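Local coordinates for protein class B carbapenemase GOB-18 (Elizabethkingia meningoseptica, PDB 5K0W) that probably hydrolyses beta-lactam antibiotics, carbapenems among them, as a zinc-dependent class B3 metallo-beta-lactamase with two metal ions in its active site, at residues Pro201-Phe209 / Ile218-Phe226; Met229-Val238 / Phe262-Leu272. All blocks are in the same frame, centred on the assembly; numbering follows the deposited sequence.

Contact 1: Pro201-Phe209 / Ile218-Phe226; sequences PSVIVDKKF and IQSDYAYTF
Tyr-222 reaches from the helix into the curl of the 201-209 loop, and its hydroxyl carries the polar part of the contact. The OH donates to the carbonyl oxygen of Ser-202 at 2.6 Å, its approach tilted 24° from the carbonyl plane. A bound water gives a second tie: it donates to Tyr-222 OH and accepts from the backbone N of Ile-204 at 3.1 Å. The phenol oxygen thus takes part in two hydrogen bonds, one made directly to the loop and one through the water, which fixes the tip of the ring against the backbone of residues 202-204.

Apolar packing surrounds this polar tip. Val-203 lays CG2 over one face of the Tyr-222 ring, 4.0 Å from its centroid, a CH-pi contact displaced toward the hydroxyl end. The rings of Phe-209 and Tyr-222 are near parallel, planes 26° apart, but slid so far that they barely overlap. Ile-218 has CG1 anti to the backbone N (chi1 -176°), and this extended branch brings CD1 to 3.6 Å from Phe-209 CD1 and tip to tip with Val-205 CG2. Gln-219 contributes mainly its aliphatic part, CG resting 3.6 Å from Phe-209 CD2. At the other end Pro-201 rests on the helix, its CB against Thr-225 CG2 and its CG 3.5 Å from Phe-226 CE1.

The loop follows strand 192-198 and leads back into helix 218-230, so the contact folds it against the first turns of that helix. Ser-202 and Ile-204 also border zinc ligands, His-175 and His-100 respectively. Thr-225 OG1 bonds to Pro-173 O, and helix 265-284 packs behind through Leu-275, Tyr-279 and Ile-283.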
loop_
_atom_site.group_PDB
_atom_site.type_symbol
_atom_site.label_atom_id
_atom_site.label_comp_id
_atom_site.label_asym_id
_atom_site.label_seq_id
_atom_site.Cartn_x
_atom_site.Cartn_y
_atom_site.Cartn_z
ATOM N N PRO A 201 1.726 3.856 10.283
ATOM C CA PRO A 201 0.719 3.485 11.280
ATOM C C PRO A 201 -0.111 4.625 11.880
ATOM O O PRO A 201 0.039 4.977 13.050
ATOM C CB PRO A 201 1.530 2.680 12.298
ATOM C CG PRO A 201 2.901 3.267 12.222
ATOM C CD PRO A 201 3.093 3.836 10.857
ATOM N N SER A 202 -1.018 5.186 11.076
ATOM C CA SER A 202 -1.957 6.235 11.505
ATOM C C SER A 202 -3.227 5.635 12.150
ATOM O O SER A 202 -3.541 4.462 11.920
ATOM C CB SER A 202 -2.304 7.160 10.341
ATOM O OG SER A 202 -2.531 6.442 9.141
ATOM N N VAL A 203 -3.932 6.436 12.976
ATOM C CA VAL A 203 -5.166 6.027 13.677
ATOM C C VAL A 203 -6.397 6.650 13.003
ATOM O O VAL A 203 -6.514 7.872 12.973
ATOM C CB VAL A 203 -5.118 6.270 15.224
ATOM C CG1 VAL A 203 -6.428 5.855 15.905
ATOM C CG2 VAL A 203 -3.944 5.538 15.856
ATOM N N ILE A 204 -7.317 5.797 12.485
ATOM C CA ILE A 204 -8.554 6.208 11.788
ATOM C C ILE A 204 -9.811 6.294 12.680
ATOM O O ILE A 204 -10.820 6.883 12.263
ATOM C CB ILE A 204 -8.793 5.396 10.489
ATOM C CG1 ILE A 204 -9.129 3.905 10.788
ATOM C CG2 ILE A 204 -7.565 5.538 9.570
ATOM C CD1 ILE A 204 -9.537 3.076 9.606
ATOM N N VAL A 205 -9.741 5.707 13.894
ATOM C CA VAL A 205 -10.840 5.725 14.871
ATOM C C VAL A 205 -10.782 6.958 15.775
ATOM O O VAL A 205 -9.727 7.303 16.318
ATOM C CB VAL A 205 -11.054 4.409 15.673
ATOM C CG1 VAL A 205 -11.549 3.292 14.774
ATOM C CG2 VAL A 205 -9.804 3.986 16.445
ATOM N N ASP A 206 -11.934 7.604 15.940
ATOM C CA ASP A 206 -12.141 8.806 16.760
ATOM C C ASP A 206 -12.405 8.421 18.237
ATOM O O ASP A 206 -12.041 9.174 19.138
ATOM C CB ASP A 206 -13.332 9.620 16.207
ATOM C CG ASP A 206 -13.469 9.624 14.681
ATOM O OD1 ASP A 206 -13.844 8.552 14.101
ATOM O OD2 ASP A 206 -13.248 10.697 14.070
ATOM N N LYS A 207 -13.019 7.239 18.465
ATOM C CA LYS A 207 -13.344 6.680 19.777
ATOM C C LYS A 207 -12.168 5.900 20.436
ATOM O O LYS A 207 -11.210 5.533 19.753
ATOM C CB LYS A 207 -14.619 5.813 19.684
ATOM C CG LYS A 207 -14.484 4.548 18.837
ATOM C CD LYS A 207 -15.776 3.725 18.823
ATOM C CE LYS A 207 -15.553 2.348 18.246
ATOM N NZ LYS A 207 -16.697 1.436 18.489
ATOM N N LYS A 208 -12.266 5.641 21.760
ATOM C CA LYS A 208 -11.286 4.915 22.590
ATOM C C LYS A 208 -11.102 3.495 22.104
ATOM O O LYS A 208 -12.092 2.846 21.784
ATOM C CB LYS A 208 -11.725 4.899 24.070
ATOM C CG LYS A 208 -11.766 6.283 24.714
ATOM C CD LYS A 208 -12.304 6.273 26.142
ATOM C CE LYS A 208 -12.397 7.690 26.677
ATOM N NZ LYS A 208 -12.725 7.725 28.123
ATOM N N PHE A 209 -9.844 3.000 22.055
ATOM C CA PHE A 209 -9.533 1.636 21.569
ATOM C C PHE A 209 -10.344 0.536 22.267
ATOM O O PHE A 209 -10.668 -0.490 21.656
ATOM C CB PHE A 209 -8.019 1.321 21.602
ATOM C CG PHE A 209 -7.140 2.107 20.648
ATOM C CD1 PHE A 209 -7.556 2.378 19.347
ATOM C CD2 PHE A 209 -5.877 2.541 21.038
ATOM C CE1 PHE A 209 -6.747 3.111 18.473
ATOM C CE2 PHE A 209 -5.074 3.279 20.162
ATOM C CZ PHE A 209 -5.512 3.553 18.883
ATOM N N ILE A 218 -6.499 -4.014 18.597
ATOM C CA ILE A 218 -6.124 -2.727 17.951
ATOM C C ILE A 218 -4.930 -1.999 18.598
ATOM O O ILE A 218 -3.988 -1.596 17.898
ATOM C CB ILE A 218 -7.357 -1.777 17.786
ATOM C CG1 ILE A 218 -7.009 -0.475 17.019
ATOM C CG2 ILE A 218 -8.060 -1.490 19.132
ATOM C CD1 ILE A 218 -8.229 0.281 16.472
ATOM N N GLN A 219 -5.013 -1.803 19.921
ATOM C CA GLN A 219 -4.030 -1.100 20.723
ATOM C C GLN A 219 -2.697 -1.817 20.730
ATOM O O GLN A 219 -1.669 -1.193 20.411
ATOM C CB GLN A 219 -4.549 -0.893 22.151
ATOM C CG GLN A 219 -3.789 0.190 22.890
ATOM C CD GLN A 219 -4.124 0.202 24.346
ATOM O OE1 GLN A 219 -4.914 1.042 24.812
ATOM N NE2 GLN A 219 -3.489 -0.708 25.088
ATOM N N SER A 220 -2.716 -3.125 21.079
ATOM C CA SER A 220 -1.519 -3.972 21.105
ATOM C C SER A 220 -0.887 -4.096 19.715
ATOM O O SER A 220 0.344 -4.082 19.612
ATOM C CB SER A 220 -1.833 -5.352 21.675
ATOM O OG SER A 220 -3.016 -5.933 21.151
ATOM N N ASP A 221 -1.725 -4.179 18.644
ATOM C CA ASP A 221 -1.246 -4.292 17.264
ATOM C C ASP A 221 -0.360 -3.124 16.856
ATOM O O ASP A 221 0.799 -3.365 16.547
ATOM C CB ASP A 221 -2.392 -4.559 16.289
ATOM C CG ASP A 221 -2.672 -6.036 16.047
ATOM O OD1 ASP A 221 -1.947 -6.887 16.627
ATOM O OD2 ASP A 221 -3.559 -6.343 15.212
ATOM N N TYR A 222 -0.869 -1.862 16.982
ATOM C CA TYR A 222 -0.161 -0.585 16.777
ATOM C C TYR A 222 1.141 -0.536 17.622
ATOM O O TYR A 222 2.194 -0.081 17.136
ATOM C CB TYR A 222 -1.054 0.605 17.234
ATOM C CG TYR A 222 -2.016 1.152 16.197
ATOM C CD1 TYR A 222 -1.551 1.754 15.029
ATOM C CD2 TYR A 222 -3.391 1.105 16.401
ATOM C CE1 TYR A 222 -2.433 2.240 14.068
ATOM C CE2 TYR A 222 -4.282 1.586 15.442
ATOM C CZ TYR A 222 -3.798 2.182 14.293
ATOM O OH TYR A 222 -4.672 2.679 13.362
ATOM N N ALA A 223 1.042 -0.980 18.904
ATOM C CA ALA A 223 2.175 -0.992 19.825
ATOM C C ALA A 223 3.322 -1.853 19.273
ATOM O O ALA A 223 4.474 -1.406 19.278
ATOM C CB ALA A 223 1.743 -1.453 21.207
ATOM N N TYR A 224 2.993 -3.040 18.725
ATOM C CA TYR A 224 3.964 -3.928 18.107
ATOM C C TYR A 224 4.559 -3.187 16.891
ATOM O O TYR A 224 5.776 -2.994 16.832
ATOM C CB TYR A 224 3.267 -5.231 17.690
ATOM C CG TYR A 224 4.018 -6.065 16.669
ATOM C CD1 TYR A 224 3.799 -5.896 15.299
ATOM C CD2 TYR A 224 4.898 -7.065 17.072
ATOM C CE1 TYR A 224 4.482 -6.666 14.358
ATOM C CE2 TYR A 224 5.573 -7.854 16.142
ATOM C CZ TYR A 224 5.365 -7.651 14.784
ATOM O OH TYR A 224 6.034 -8.444 13.877
ATOM N N THR A 225 3.664 -2.732 15.958
ATOM C CA THR A 225 3.941 -1.994 14.726
ATOM C C THR A 225 4.955 -0.884 14.912
ATOM O O THR A 225 5.887 -0.809 14.114
ATOM C CB THR A 225 2.641 -1.559 14.051
ATOM O OG1 THR A 225 1.910 -2.732 13.770
ATOM C CG2 THR A 225 2.868 -0.832 12.722
ATOM N N PHE A 226 4.807 -0.051 15.967
ATOM C CA PHE A 226 5.765 1.027 16.239
ATOM C C PHE A 226 7.133 0.467 16.618
ATOM O O PHE A 226 8.156 0.957 16.121
ATOM C CB PHE A 226 5.236 2.039 17.274
ATOM C CG PHE A 226 4.113 2.933 16.768
ATOM C CD1 PHE A 226 4.354 3.909 15.804
ATOM C CD2 PHE A 226 2.838 2.852 17.308
ATOM C CE1 PHE A 226 3.323 4.749 15.361
ATOM C CE2 PHE A 226 1.815 3.677 16.849
ATOM C CZ PHE A 226 2.064 4.620 15.882
HETATM O O HOH W 1 -7.268 2.876 13.551
#

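Contact 2: Met229-Val238 / Phe262-Leu272; sequences MKKLDFDIWV and FMDKQSYFQNL
Phe-234, Tyr-268 and Trp-237 form an aromatic cluster in which each ring is turned differently. Phe-234 points an edge at the face of Tyr-268 in a T-shaped pair, planes at 85° and CZ of Phe-234 3.5 Å from CD2 of Tyr-268. Trp-237 meets Tyr-268 chiefly through the latter's CB, which sits over the five-membered ring, 3.6 Å from its centroid. With CG of Tyr-268 trans to the backbone N (chi1 163°), the ring is carried past the indole toward Met-229. There its OH donates to Met-229 O at 2.7 Å, from above the carbonyl plane, while Leu-272 CD2 packs on Met-229 CB.

The indole edge faces the turn before the helix. NE1 of Trp-237 bonds to Asp-264 O at 3.2 Å and more weakly to Asp-264 OD1, a carboxylate oxygen that also has a salt bridge to Lys-250. A water donating to both Trp-237 O and Asp-264 OD1 lies over the indole face opposite Tyr-268 CB. The backbone N of Trp-237 binds Phe-262 O at 3.0 Å, almost in line with the C=O. Lys-265 runs antiparallel to Phe-234, its CD over the ring face, and its NZ hydrogen-bonds to Phe-234 O at 3.0 Å.

An inverse gamma turn centred on Asp-264 leads into helix 265-284. The whole is a helix laid across the margin of a beta-sheet, as expected of the layered alpha-beta/beta-alpha sandwich of metallo-beta-lactamases: strand 236-239 is an outer strand of the five-stranded sheet, paired with strand 192-198.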
loop_
_atom_site.group_PDB
_atom_site.type_symbol
_atom_site.label_atom_id
_atom_site.label_comp_id
_atom_site.label_asym_id
_atom_site.label_seq_id
_atom_site.Cartn_x
_atom_site.Cartn_y
_atom_site.Cartn_z
ATOM N N MET A 229 8.744 -1.222 13.314
ATOM C CA MET A 229 9.026 -0.215 12.286
ATOM C C MET A 229 10.252 0.685 12.573
ATOM O O MET A 229 10.900 1.139 11.629
ATOM C CB MET A 229 7.770 0.589 11.912
ATOM C CG MET A 229 6.859 -0.133 10.939
ATOM S SD MET A 229 5.346 0.759 10.491
ATOM C CE MET A 229 5.868 1.603 8.992
ATOM N N LYS A 230 10.566 0.937 13.851
ATOM C CA LYS A 230 11.721 1.750 14.282
ATOM C C LYS A 230 13.056 1.013 14.091
ATOM O O LYS A 230 14.103 1.661 14.019
ATOM C CB LYS A 230 11.583 2.135 15.772
ATOM C CG LYS A 230 10.715 3.370 16.038
ATOM C CD LYS A 230 10.258 3.468 17.500
ATOM C CE LYS A 230 11.245 4.128 18.444
ATOM N NZ LYS A 230 10.756 4.130 19.852
ATOM N N LYS A 231 13.015 -0.338 14.022
ATOM C CA LYS A 231 14.198 -1.214 13.889
ATOM C C LYS A 231 14.476 -1.705 12.461
ATOM O O LYS A 231 15.333 -2.575 12.273
ATOM C CB LYS A 231 14.165 -2.412 14.881
ATOM C CG LYS A 231 13.347 -2.251 16.162
ATOM C CD LYS A 231 14.059 -2.697 17.452
ATOM C CE LYS A 231 13.896 -4.165 17.783
ATOM N NZ LYS A 231 15.054 -4.978 17.308
ATOM N N LEU A 232 13.788 -1.135 11.456
ATOM C CA LEU A 232 13.968 -1.532 10.056
ATOM C C LEU A 232 15.209 -0.890 9.448
ATOM O O LEU A 232 15.538 0.269 9.762
ATOM C CB LEU A 232 12.711 -1.204 9.196
ATOM C CG LEU A 232 11.400 -1.946 9.536
ATOM C CD1 LEU A 232 10.220 -1.326 8.826
ATOM C CD2 LEU A 232 11.489 -3.443 9.223
ATOM N N ASP A 233 15.898 -1.659 8.573
ATOM C CA ASP A 233 17.082 -1.210 7.814
ATOM C C ASP A 233 16.737 -1.216 6.323
ATOM O O ASP A 233 16.270 -2.230 5.787
ATOM C CB ASP A 233 18.330 -2.078 8.055
ATOM C CG ASP A 233 18.607 -2.522 9.462
ATOM O OD1 ASP A 233 18.848 -1.644 10.324
ATOM O OD2 ASP A 233 18.600 -3.749 9.701
ATOM N N PHE A 234 16.936 -0.073 5.660
ATOM C CA PHE A 234 16.580 0.136 4.246
ATOM C C PHE A 234 17.422 1.268 3.665
ATOM O O PHE A 234 17.953 2.084 4.418
ATOM C CB PHE A 234 15.069 0.506 4.125
ATOM C CG PHE A 234 14.650 1.729 4.906
ATOM C CD1 PHE A 234 14.706 2.996 4.333
ATOM C CD2 PHE A 234 14.199 1.615 6.215
ATOM C CE1 PHE A 234 14.374 4.130 5.072
ATOM C CE2 PHE A 234 13.833 2.752 6.941
ATOM C CZ PHE A 234 13.917 3.997 6.360
ATOM N N ASP A 235 17.490 1.361 2.335
ATOM C CA ASP A 235 18.206 2.445 1.663
ATOM C C ASP A 235 17.193 3.473 1.235
ATOM O O ASP A 235 17.385 4.665 1.468
ATOM C CB ASP A 235 19.000 1.919 0.459
ATOM C CG ASP A 235 20.185 1.052 0.862
ATOM O OD1 ASP A 235 20.875 1.412 1.843
ATOM O OD2 ASP A 235 20.438 0.022 0.179
ATOM N N ILE A 236 16.077 2.992 0.655
ATOM C CA ILE A 236 14.983 3.807 0.141
ATOM C C ILE A 236 13.667 3.480 0.818
ATOM O O ILE A 236 13.388 2.309 1.073
ATOM C CB ILE A 236 14.918 3.656 -1.401
ATOM C CG1 ILE A 236 16.054 4.450 -2.049
ATOM C CG2 ILE A 236 13.543 4.054 -1.989
ATOM C CD1 ILE A 236 16.252 4.218 -3.490
ATOM N N TRP A 237 12.847 4.517 1.079
ATOM C CA TRP A 237 11.509 4.353 1.641
ATOM C C TRP A 237 10.462 5.169 0.877
ATOM O O TRP A 237 10.740 6.274 0.410
ATOM C CB TRP A 237 11.483 4.645 3.146
ATOM C CG TRP A 237 11.281 6.085 3.500
ATOM C CD1 TRP A 237 12.229 7.063 3.538
ATOM C CD2 TRP A 237 10.043 6.711 3.861
ATOM N NE1 TRP A 237 11.655 8.267 3.888
ATOM C CE2 TRP A 237 10.312 8.080 4.081
ATOM C CE3 TRP A 237 8.724 6.249 4.008
ATOM C CZ2 TRP A 237 9.315 8.985 4.467
ATOM C CZ3 TRP A 237 7.737 7.149 4.360
ATOM C CH2 TRP A 237 8.035 8.494 4.610
ATOM N N VAL A 238 9.268 4.599 0.735
ATOM C CA VAL A 238 8.067 5.176 0.108
ATOM C C VAL A 238 6.882 4.719 0.962
ATOM O O VAL A 238 7.090 3.911 1.872
ATOM C CB VAL A 238 7.895 4.818 -1.399
ATOM C CG1 VAL A 238 8.941 5.506 -2.256
ATOM C CG2 VAL A 238 7.898 3.317 -1.641
ATOM N N PHE A 262 14.471 9.662 -2.290
ATOM C CA PHE A 262 13.794 8.713 -1.417
ATOM C C PHE A 262 14.711 8.014 -0.410
ATOM O O PHE A 262 14.358 6.974 0.156
ATOM C CB PHE A 262 12.931 7.747 -2.260
ATOM C CG PHE A 262 12.169 8.482 -3.336
ATOM C CD1 PHE A 262 11.116 9.335 -3.009
ATOM C CD2 PHE A 262 12.562 8.398 -4.668
ATOM C CE1 PHE A 262 10.447 10.065 -3.997
ATOM C CE2 PHE A 262 11.883 9.115 -5.659
ATOM C CZ PHE A 262 10.827 9.937 -5.316
ATOM N N MET A 263 15.859 8.647 -0.133
ATOM C CA MET A 263 16.873 8.165 0.805
ATOM C C MET A 263 16.908 9.041 2.053
ATOM O O MET A 263 17.920 9.085 2.755
ATOM C CB MET A 263 18.240 8.143 0.125
ATOM C CG MET A 263 18.325 7.132 -0.967
ATOM S SD MET A 263 19.992 7.020 -1.614
ATOM C CE MET A 263 19.823 5.586 -2.590
ATOM N N ASP A 264 15.794 9.729 2.339
ATOM C CA ASP A 264 15.692 10.600 3.493
ATOM C C ASP A 264 15.204 9.773 4.678
ATOM O O ASP A 264 14.051 9.901 5.123
ATOM C CB ASP A 264 14.813 11.835 3.188
ATOM C CG ASP A 264 13.393 11.553 2.700
ATOM O OD1 ASP A 264 13.180 10.496 2.058
ATOM O OD2 ASP A 264 12.500 12.411 2.931
ATOM N N LYS A 265 16.091 8.876 5.155
ATOM C CA LYS A 265 15.847 7.969 6.282
ATOM C C LYS A 265 15.367 8.699 7.533
ATOM O O LYS A 265 14.420 8.240 8.158
ATOM C CB LYS A 265 17.089 7.126 6.598
ATOM C CG LYS A 265 17.436 6.092 5.552
ATOM C CD LYS A 265 18.184 4.927 6.184
ATOM C CE LYS A 265 19.537 4.723 5.554
ATOM N NZ LYS A 265 20.137 3.421 5.956
ATOM N N GLN A 266 15.987 9.845 7.886
ATOM C CA GLN A 266 15.588 10.598 9.079
ATOM C C GLN A 266 14.151 11.091 9.070
ATOM O O GLN A 266 13.533 11.139 10.133
ATOM C CB GLN A 266 16.607 11.673 9.479
ATOM C CG GLN A 266 17.864 11.110 10.171
ATOM C CD GLN A 266 17.589 9.995 11.171
ATOM O OE1 GLN A 266 16.908 10.176 12.188
ATOM N NE2 GLN A 266 18.103 8.804 10.886
ATOM N N SER A 267 13.592 11.369 7.872
ATOM C CA SER A 267 12.189 11.774 7.705
ATOM C C SER A 267 11.233 10.600 7.977
ATOM O O SER A 267 10.123 10.823 8.464
ATOM C CB SER A 267 11.940 12.330 6.313
ATOM O OG SER A 267 10.601 12.790 6.230
ATOM N N TYR A 268 11.658 9.358 7.665
ATOM C CA TYR A 268 10.862 8.163 7.945
ATOM C C TYR A 268 10.735 8.016 9.459
ATOM O O TYR A 268 9.638 7.773 9.942
ATOM C CB TYR A 268 11.497 6.904 7.339
ATOM C CG TYR A 268 10.961 5.622 7.924
ATOM C CD1 TYR A 268 9.695 5.154 7.586
ATOM C CD2 TYR A 268 11.699 4.894 8.857
ATOM C CE1 TYR A 268 9.188 3.980 8.134
ATOM C CE2 TYR A 268 11.194 3.724 9.422
ATOM C CZ TYR A 268 9.941 3.269 9.050
ATOM O OH TYR A 268 9.437 2.121 9.599
ATOM N N PHE A 269 11.850 8.180 10.204
ATOM C CA PHE A 269 11.859 8.061 11.658
ATOM C C PHE A 269 11.146 9.204 12.367
ATOM O O PHE A 269 10.507 8.974 13.393
ATOM C CB PHE A 269 13.271 7.812 12.196
ATOM C CG PHE A 269 13.846 6.509 11.697
ATOM C CD1 PHE A 269 13.359 5.287 12.163
ATOM C CD2 PHE A 269 14.851 6.498 10.735
ATOM C CE1 PHE A 269 13.882 4.080 11.695
ATOM C CE2 PHE A 269 15.368 5.285 10.255
ATOM C CZ PHE A 269 14.877 4.085 10.739
ATOM N N GLN A 270 11.208 10.417 11.805
ATOM C CA GLN A 270 10.522 11.588 12.361
ATOM C C GLN A 270 9.006 11.423 12.251
ATOM O O GLN A 270 8.315 11.617 13.247
ATOM C CB GLN A 270 11.003 12.885 11.698
ATOM C CG GLN A 270 12.318 13.370 12.308
ATOM C CD GLN A 270 12.997 14.467 11.528
ATOM O OE1 GLN A 270 13.405 14.293 10.364
ATOM N NE2 GLN A 270 13.215 15.594 12.194
ATOM N N ASN A 271 8.508 10.983 11.072
ATOM C CA ASN A 271 7.091 10.723 10.814
ATOM C C ASN A 271 6.607 9.572 11.660
ATOM O O ASN A 271 5.495 9.638 12.170
ATOM C CB ASN A 271 6.833 10.402 9.334
ATOM C CG ASN A 271 6.998 11.572 8.411
ATOM O OD1 ASN A 271 6.633 12.709 8.731
ATOM N ND2 ASN A 271 7.531 11.311 7.232
ATOM N N LEU A 272 7.436 8.522 11.820
ATOM C CA LEU A 272 7.105 7.351 12.625
ATOM C C LEU A 272 6.941 7.735 14.092
ATOM O O LEU A 272 5.976 7.307 14.723
ATOM C CB LEU A 272 8.182 6.277 12.453
ATOM C CG LEU A 272 7.878 4.873 12.929
ATOM C CD1 LEU A 272 6.658 4.278 12.205
ATOM C CD2 LEU A 272 9.055 3.995 12.693
HETATM O O HOH W 2 11.320 8.863 0.833
#

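Overall arrangement
Both contacts draw on helix 218-230: contact 1 packs a loop on its first turns, and contact 2 takes its last residues, with strand 236-239, to helix 265-284. They follow one another along the chain and touch where Pro-201 CD lies 3.8 Å from Met-229 SD and Phe-226 meets Leu-272. Contact 1 is the smaller and mostly buried, mainly apolar with one direct hydrogen bond, and borders the zinc site. Contact 2 buries nearly twice the surface yet is only partly buried; there a lysine, a tyrosine hydroxyl, and the indole and backbone N-H groups of a tryptophan bond to backbone oxygens around an aromatic cluster, farther from the zinc ions.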